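Local coordinates for protein type I modular polyketide synthase (Streptomyces albus subsp. albus, PDB 6IYT) that probably transfers an alkylmalonyl extender unit, likely ethylmalonyl, from coenzyme A to the acyl carrier protein during salinomycin biosynthesis, at residues Q323-H328 and Y365-C370; R330-L335 and L361-W366. One frame throughout, in Å; residues are numbered along the deposited sequence.

In the fold
Both contacts lie within the acyltransferase domain, about 25 Å from the centre of the chain, and their centres are about 8 Å apart. Along the chain the order is 323-328, 330-335, 361-366 and 365-370. Interaction 2 joins the end of helix 328-334 to the start of helix 363-371; interaction 1 joins the loop ahead of the first helix to the following turns of the second, and the two share Tyr365 and Trp366. Ile331 CD1 connects them, packing 3.7 Å from Phe367 CD1. Together they pack one side of helix 363-371 against the 323-335 region; the same helix carries Asn369, whose ND2 is hydrogen-bonded to Ser213 O in the probable nucleophile elbow.

Interaction 1: Q323-H328 and Y365-C370; sequences QVDPLH and YWFENC
In the acyltransferase domain, the short 3-10 turn and loop that lead into helix 328-334 pack against helix 363-371, chiefly through a face-to-face stack of His328 on Phe367. The ring centroids are 3.7 Å apart and the planes only 7° from parallel, so the imidazole lies almost squarely over one face of the phenyl ring. Phe367 holds its CG anti to the backbone N (chi1 175°), which carries the ring off the helix and over the start of the neighbouring one; its CE1 comes within 3.5 Å of His328 CA. Ile331, one turn along helix 328-334, also packs on this phenylalanine. Two oxygens meet the phenyl edge in its plane: Val324 O is 3.8 Å from Phe367 CE1, and Asp325 OD1 approaches Phe367 CZ. The same Val324 O accepts the backbone N-H of Leu327, while the Asp325 carboxylate is paired mainly with Arg371 in a salt bridge. Farther along the helix, a backbone hydrogen bond between Cys370 and His320 joins this end of helix 363-371 to the loop that precedes 323-328, and the Cys370 side chain lies near, without touching, the probable nucleophile elbow. Both methyls of Val324 bear on the Cys370 carbonyl, CG1 standing 3.8 Å from Cys370 O.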
loop_
_atom_site.group_PDB
_atom_site.type_symbol
_atom_site.label_atom_id
_atom_site.label_comp_id
_atom_site.label_asym_id
_atom_site.label_seq_id
_atom_site.Cartn_x
_atom_site.Cartn_y
_atom_site.Cartn_z
ATOM N N GLN A 323 -10.011 24.479 -7.865
ATOM C CA GLN A 323 -11.290 23.888 -8.342
ATOM C C GLN A 323 -12.154 23.386 -7.213
ATOM O O GLN A 323 -13.370 23.307 -7.362
ATOM C CB GLN A 323 -11.061 22.748 -9.334
ATOM C CG GLN A 323 -10.558 23.225 -10.697
ATOM C CD GLN A 323 -10.740 22.189 -11.807
ATOM O OE1 GLN A 323 -11.679 21.351 -11.781
ATOM N NE2 GLN A 323 -9.866 22.252 -12.805
ATOM N N VAL A 324 -11.545 23.048 -6.085
ATOM C CA VAL A 324 -12.335 22.557 -4.981
ATOM C C VAL A 324 -12.891 23.687 -4.111
ATOM O O VAL A 324 -13.809 23.463 -3.352
ATOM C CB VAL A 324 -11.610 21.515 -4.113
ATOM C CG1 VAL A 324 -11.024 20.404 -4.972
ATOM C CG2 VAL A 324 -10.550 22.141 -3.294
ATOM N N ASP A 325 -12.429 24.927 -4.307
ATOM C CA ASP A 325 -12.964 26.023 -3.490
ATOM C C ASP A 325 -14.489 26.210 -3.575
ATOM O O ASP A 325 -15.137 26.447 -2.554
ATOM C CB ASP A 325 -12.244 27.334 -3.748
ATOM C CG ASP A 325 -10.891 27.395 -3.053
ATOM O OD1 ASP A 325 -10.773 26.891 -1.899
ATOM O OD2 ASP A 325 -9.942 27.905 -3.661
ATOM N N PRO A 326 -15.067 26.113 -4.784
ATOM C CA PRO A 326 -16.498 26.342 -4.866
ATOM C C PRO A 326 -17.288 25.299 -4.133
ATOM O O PRO A 326 -18.511 25.437 -4.006
ATOM C CB PRO A 326 -16.789 26.272 -6.364
ATOM C CG PRO A 326 -15.519 26.656 -7.022
ATOM C CD PRO A 326 -14.411 26.215 -6.108
ATOM N N LEU A 327 -16.652 24.180 -3.815
ATOM C CA LEU A 327 -17.336 23.084 -3.138
ATOM C C LEU A 327 -17.232 23.133 -1.625
ATOM O O LEU A 327 -17.801 22.309 -0.955
ATOM C CB LEU A 327 -16.808 21.737 -3.616
ATOM C CG LEU A 327 -16.948 21.495 -5.107
ATOM C CD1 LEU A 327 -16.500 20.081 -5.441
ATOM C CD2 LEU A 327 -18.373 21.753 -5.557
ATOM N N HIS A 328 -16.524 24.118 -1.102
ATOM C CA HIS A 328 -16.217 24.204 0.319
ATOM C C HIS A 328 -17.469 24.053 1.191
ATOM O O HIS A 328 -17.505 23.233 2.115
ATOM C CB HIS A 328 -15.565 25.538 0.585
ATOM C CG HIS A 328 -14.965 25.663 1.941
ATOM N ND1 HIS A 328 -14.220 26.761 2.318
ATOM C CD2 HIS A 328 -15.022 24.854 3.023
ATOM C CE1 HIS A 328 -13.794 26.592 3.557
ATOM N NE2 HIS A 328 -14.303 25.461 4.020
ATOM N N TYR A 365 -11.206 19.515 8.428
ATOM C CA TYR A 365 -10.007 18.742 8.018
ATOM C C TYR A 365 -10.190 18.058 6.676
ATOM O O TYR A 365 -9.310 18.108 5.848
ATOM C CB TYR A 365 -9.637 17.720 9.057
ATOM C CG TYR A 365 -8.346 17.040 8.745
ATOM C CD1 TYR A 365 -7.128 17.629 9.086
ATOM C CD2 TYR A 365 -8.323 15.875 7.997
ATOM C CE1 TYR A 365 -5.924 17.053 8.712
ATOM C CE2 TYR A 365 -7.127 15.322 7.566
ATOM C CZ TYR A 365 -5.939 15.838 8.032
ATOM O OH TYR A 365 -4.769 15.321 7.577
ATOM N N TRP A 366 -11.333 17.424 6.458
ATOM C CA TRP A 366 -11.553 16.707 5.231
ATOM C C TRP A 366 -11.737 17.635 4.027
ATOM O O TRP A 366 -11.277 17.308 2.936
ATOM C CB TRP A 366 -12.692 15.731 5.351
ATOM C CG TRP A 366 -12.398 14.631 6.312
ATOM C CD1 TRP A 366 -12.974 14.442 7.538
ATOM C CD2 TRP A 366 -11.323 13.690 6.224
ATOM N NE1 TRP A 366 -12.327 13.456 8.220
ATOM C CE2 TRP A 366 -11.272 13.006 7.462
ATOM C CE3 TRP A 366 -10.319 13.458 5.284
ATOM C CZ2 TRP A 366 -10.327 12.041 7.736
ATOM C CZ3 TRP A 366 -9.376 12.457 5.544
ATOM C CH2 TRP A 366 -9.403 11.748 6.746
ATOM N N PHE A 367 -12.156 18.884 4.276
ATOM C CA PHE A 367 -12.054 19.888 3.247
ATOM C C PHE A 367 -10.593 20.230 2.927
ATOM O O PHE A 367 -10.196 20.220 1.784
ATOM C CB PHE A 367 -12.792 21.158 3.597
ATOM C CG PHE A 367 -12.587 22.249 2.583
ATOM C CD1 PHE A 367 -13.177 22.152 1.338
ATOM C CD2 PHE A 367 -11.653 23.235 2.798
ATOM C CE1 PHE A 367 -12.892 23.086 0.342
ATOM C CE2 PHE A 367 -11.402 24.221 1.829
ATOM C CZ PHE A 367 -12.016 24.128 0.594
ATOM N N GLU A 368 -9.796 20.522 3.951
ATOM C CA GLU A 368 -8.385 20.845 3.732
ATOM C C GLU A 368 -7.664 19.684 3.048
ATOM O O GLU A 368 -6.828 19.888 2.165
ATOM C CB GLU A 368 -7.708 21.169 5.056
ATOM C CG GLU A 368 -8.197 22.453 5.722
ATOM C CD GLU A 368 -7.900 23.688 4.906
ATOM O OE1 GLU A 368 -6.711 23.876 4.521
ATOM O OE2 GLU A 368 -8.847 24.513 4.705
ATOM N N ASN A 369 -8.005 18.461 3.438
ATOM C CA ASN A 369 -7.392 17.274 2.823
ATOM C C ASN A 369 -7.589 17.230 1.300
ATOM O O ASN A 369 -6.663 16.867 0.574
ATOM C CB ASN A 369 -7.928 16.023 3.480
ATOM C CG ASN A 369 -7.634 14.772 2.696
ATOM O OD1 ASN A 369 -8.431 14.369 1.807
ATOM N ND2 ASN A 369 -6.591 14.084 3.075
ATOM N N CYS A 370 -8.747 17.674 0.800
ATOM C CA CYS A 370 -8.957 17.654 -0.639
ATOM C C CYS A 370 -8.644 18.963 -1.342
ATOM O O CYS A 370 -8.468 18.983 -2.543
ATOM C CB CYS A 370 -10.335 17.166 -0.992
ATOM S SG CYS A 370 -11.688 18.251 -0.562
#

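Interaction 2: R330-L335 and L361-W366; sequences RILDLL and LDASYW
The end of helix 328-334 runs up to the first turn of helix 363-371, bringing Leu335 and Ala363 together with their CA atoms 5.2 Å apart. At this closest point Ala363 offers only a methyl group: its CB sits 3.6 Å from Leu335 O and also touches Leu335 CB. Leu332, one turn earlier, reaches across with CD2, which rests 3.8 Å from Ala363 O and also brushes the CA and OG of Ser364, an exposed residue. On the buried side Leu335 CD1 presses against Trp366 CB at 3.5 Å, the two side chains crossing at about a right angle. Trp366 CB points toward the leucine from the backbone, and with CG beside the backbone N (chi1 -66°) the indole leads away toward Glu216 and Ile217 of helix 215-223. The contact is apolar, and its polar order lies within the helix start: Asp362 is the N-cap of helix 363-371, with OD1 accepting Tyr365 N at 3.0 Å, nearly along the carboxylate C-O axis and with an N-H...O angle of 157°. A second bond, bent to 125°, runs from Trp366 NE1 to Leu361 O at 2.9 Å and links the indole weakly to the residue just ahead of the N-cap. Leu361 CD1 covers one face of the Tyr365 ring, 3.7 Å above its plane, and the tyrosine hydroxyl is hydrogen-bonded to Ser349 and Glu216.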
loop_
_atom_site.group_PDB
_atom_site.type_symbol
_atom_site.label_atom_id
_atom_site.label_comp_id
_atom_site.label_asym_id
_atom_site.label_seq_id
_atom_site.Cartn_x
_atom_site.Cartn_y
_atom_site.Cartn_z
ATOM N N ARG A 330 -20.497 22.984 0.559
ATOM C CA ARG A 330 -21.139 21.685 0.396
ATOM C C ARG A 330 -20.392 20.562 1.140
ATOM O O ARG A 330 -20.990 19.672 1.700
ATOM C CB ARG A 330 -21.321 21.353 -1.083
ATOM C CG ARG A 330 -22.392 22.190 -1.722
ATOM C CD ARG A 330 -22.350 22.134 -3.232
ATOM N NE ARG A 330 -22.977 20.932 -3.745
ATOM C CZ ARG A 330 -23.126 20.695 -5.041
ATOM N NH1 ARG A 330 -22.692 21.570 -5.919
ATOM N NH2 ARG A 330 -23.721 19.587 -5.442
ATOM N N ILE A 331 -19.070 20.631 1.106
ATOM C CA ILE A 331 -18.277 19.609 1.756
ATOM C C ILE A 331 -18.500 19.663 3.262
ATOM O O ILE A 331 -18.707 18.628 3.901
ATOM C CB ILE A 331 -16.778 19.739 1.407
ATOM C CG1 ILE A 331 -16.544 19.297 -0.047
ATOM C CG2 ILE A 331 -15.932 18.933 2.371
ATOM C CD1 ILE A 331 -15.257 19.843 -0.669
ATOM N N LEU A 332 -18.550 20.867 3.830
ATOM C CA LEU A 332 -18.787 20.992 5.293
ATOM C C LEU A 332 -20.159 20.470 5.689
ATOM O O LEU A 332 -20.297 19.774 6.692
ATOM C CB LEU A 332 -18.608 22.424 5.772
ATOM C CG LEU A 332 -17.260 23.093 5.585
ATOM C CD1 LEU A 332 -17.241 24.455 6.255
ATOM C CD2 LEU A 332 -16.111 22.228 6.136
ATOM N N ASP A 333 -21.159 20.686 4.835
ATOM C CA ASP A 333 -22.478 20.181 5.094
ATOM C C ASP A 333 -22.523 18.664 4.978
ATOM O O ASP A 333 -23.135 17.988 5.814
ATOM C CB ASP A 333 -23.496 20.790 4.108
ATOM C CG ASP A 333 -24.129 22.063 4.624
ATOM O OD1 ASP A 333 -24.036 22.346 5.853
ATOM O OD2 ASP A 333 -24.733 22.807 3.779
ATOM N N LEU A 334 -21.876 18.128 3.947
ATOM C CA LEU A 334 -21.928 16.690 3.661
ATOM C C LEU A 334 -21.256 15.883 4.764
ATOM O O LEU A 334 -21.719 14.803 5.121
ATOM C CB LEU A 334 -21.190 16.421 2.352
ATOM C CG LEU A 334 -21.775 15.670 1.175
ATOM C CD1 LEU A 334 -23.272 15.414 1.233
ATOM C CD2 LEU A 334 -21.394 16.403 -0.114
ATOM N N LEU A 335 -20.158 16.410 5.304
ATOM C CA LEU A 335 -19.282 15.653 6.228
ATOM C C LEU A 335 -19.414 16.077 7.686
ATOM O O LEU A 335 -18.619 15.664 8.524
ATOM C CB LEU A 335 -17.820 15.822 5.792
ATOM C CG LEU A 335 -17.489 15.396 4.341
ATOM C CD1 LEU A 335 -15.984 15.422 4.125
ATOM C CD2 LEU A 335 -18.040 14.025 3.997
ATOM N N LEU A 361 -9.749 15.248 13.009
ATOM C CA LEU A 361 -10.160 14.928 11.636
ATOM C C LEU A 361 -11.645 15.194 11.379
ATOM O O LEU A 361 -12.395 14.281 11.042
ATOM C CB LEU A 361 -9.863 13.457 11.330
ATOM C CG LEU A 361 -8.478 13.035 10.876
ATOM C CD1 LEU A 361 -7.346 14.003 11.154
ATOM C CD2 LEU A 361 -8.149 11.600 11.276
ATOM N N ASP A 362 -12.061 16.438 11.606
ATOM C CA ASP A 362 -13.457 16.845 11.454
ATOM C C ASP A 362 -13.728 17.305 10.023
ATOM O O ASP A 362 -12.874 17.161 9.138
ATOM C CB ASP A 362 -13.788 17.982 12.457
ATOM C CG ASP A 362 -12.894 19.239 12.272
ATOM O OD1 ASP A 362 -12.213 19.373 11.229
ATOM O OD2 ASP A 362 -12.775 20.051 13.236
ATOM N N ALA A 363 -14.942 17.760 9.763
ATOM C CA ALA A 363 -15.313 18.155 8.376
ATOM C C ALA A 363 -14.335 19.159 7.778
ATOM O O ALA A 363 -14.013 19.076 6.579
ATOM C CB ALA A 363 -16.722 18.691 8.327
ATOM N N SER A 364 -13.899 20.133 8.584
ATOM C CA SER A 364 -12.936 21.149 8.120
ATOM C C SER A 364 -11.631 20.517 7.691
ATOM O O SER A 364 -11.012 20.915 6.674
ATOM C CB SER A 364 -12.668 22.196 9.211
ATOM O OG SER A 364 -13.740 23.131 9.249
ATOM N N TYR A 365 -11.206 19.515 8.428
ATOM C CA TYR A 365 -10.007 18.742 8.018
ATOM C C TYR A 365 -10.190 18.058 6.676
ATOM O O TYR A 365 -9.310 18.108 5.848
ATOM C CB TYR A 365 -9.637 17.720 9.057
ATOM C CG TYR A 365 -8.346 17.040 8.745
ATOM C CD1 TYR A 365 -7.128 17.629 9.086
ATOM C CD2 TYR A 365 -8.323 15.875 7.997
ATOM C CE1 TYR A 365 -5.924 17.053 8.712
ATOM C CE2 TYR A 365 -7.127 15.322 7.566
ATOM C CZ TYR A 365 -5.939 15.838 8.032
ATOM O OH TYR A 365 -4.769 15.321 7.577
ATOM N N TRP A 366 -11.333 17.424 6.458
ATOM C CA TRP A 366 -11.553 16.707 5.231
ATOM C C TRP A 366 -11.737 17.635 4.027
ATOM O O TRP A 366 -11.277 17.308 2.936
ATOM C CB TRP A 366 -12.692 15.731 5.351
ATOM C CG TRP A 366 -12.398 14.631 6.312
ATOM C CD1 TRP A 366 -12.974 14.442 7.538
ATOM C CD2 TRP A 366 -11.323 13.690 6.224
ATOM N NE1 TRP A 366 -12.327 13.456 8.220
ATOM C CE2 TRP A 366 -11.272 13.006 7.462
ATOM C CE3 TRP A 366 -10.319 13.458 5.284
ATOM C CZ2 TRP A 366 -10.327 12.041 7.736
ATOM C CZ3 TRP A 366 -9.376 12.457 5.544
ATOM C CH2 TRP A 366 -9.403 11.748 6.746
#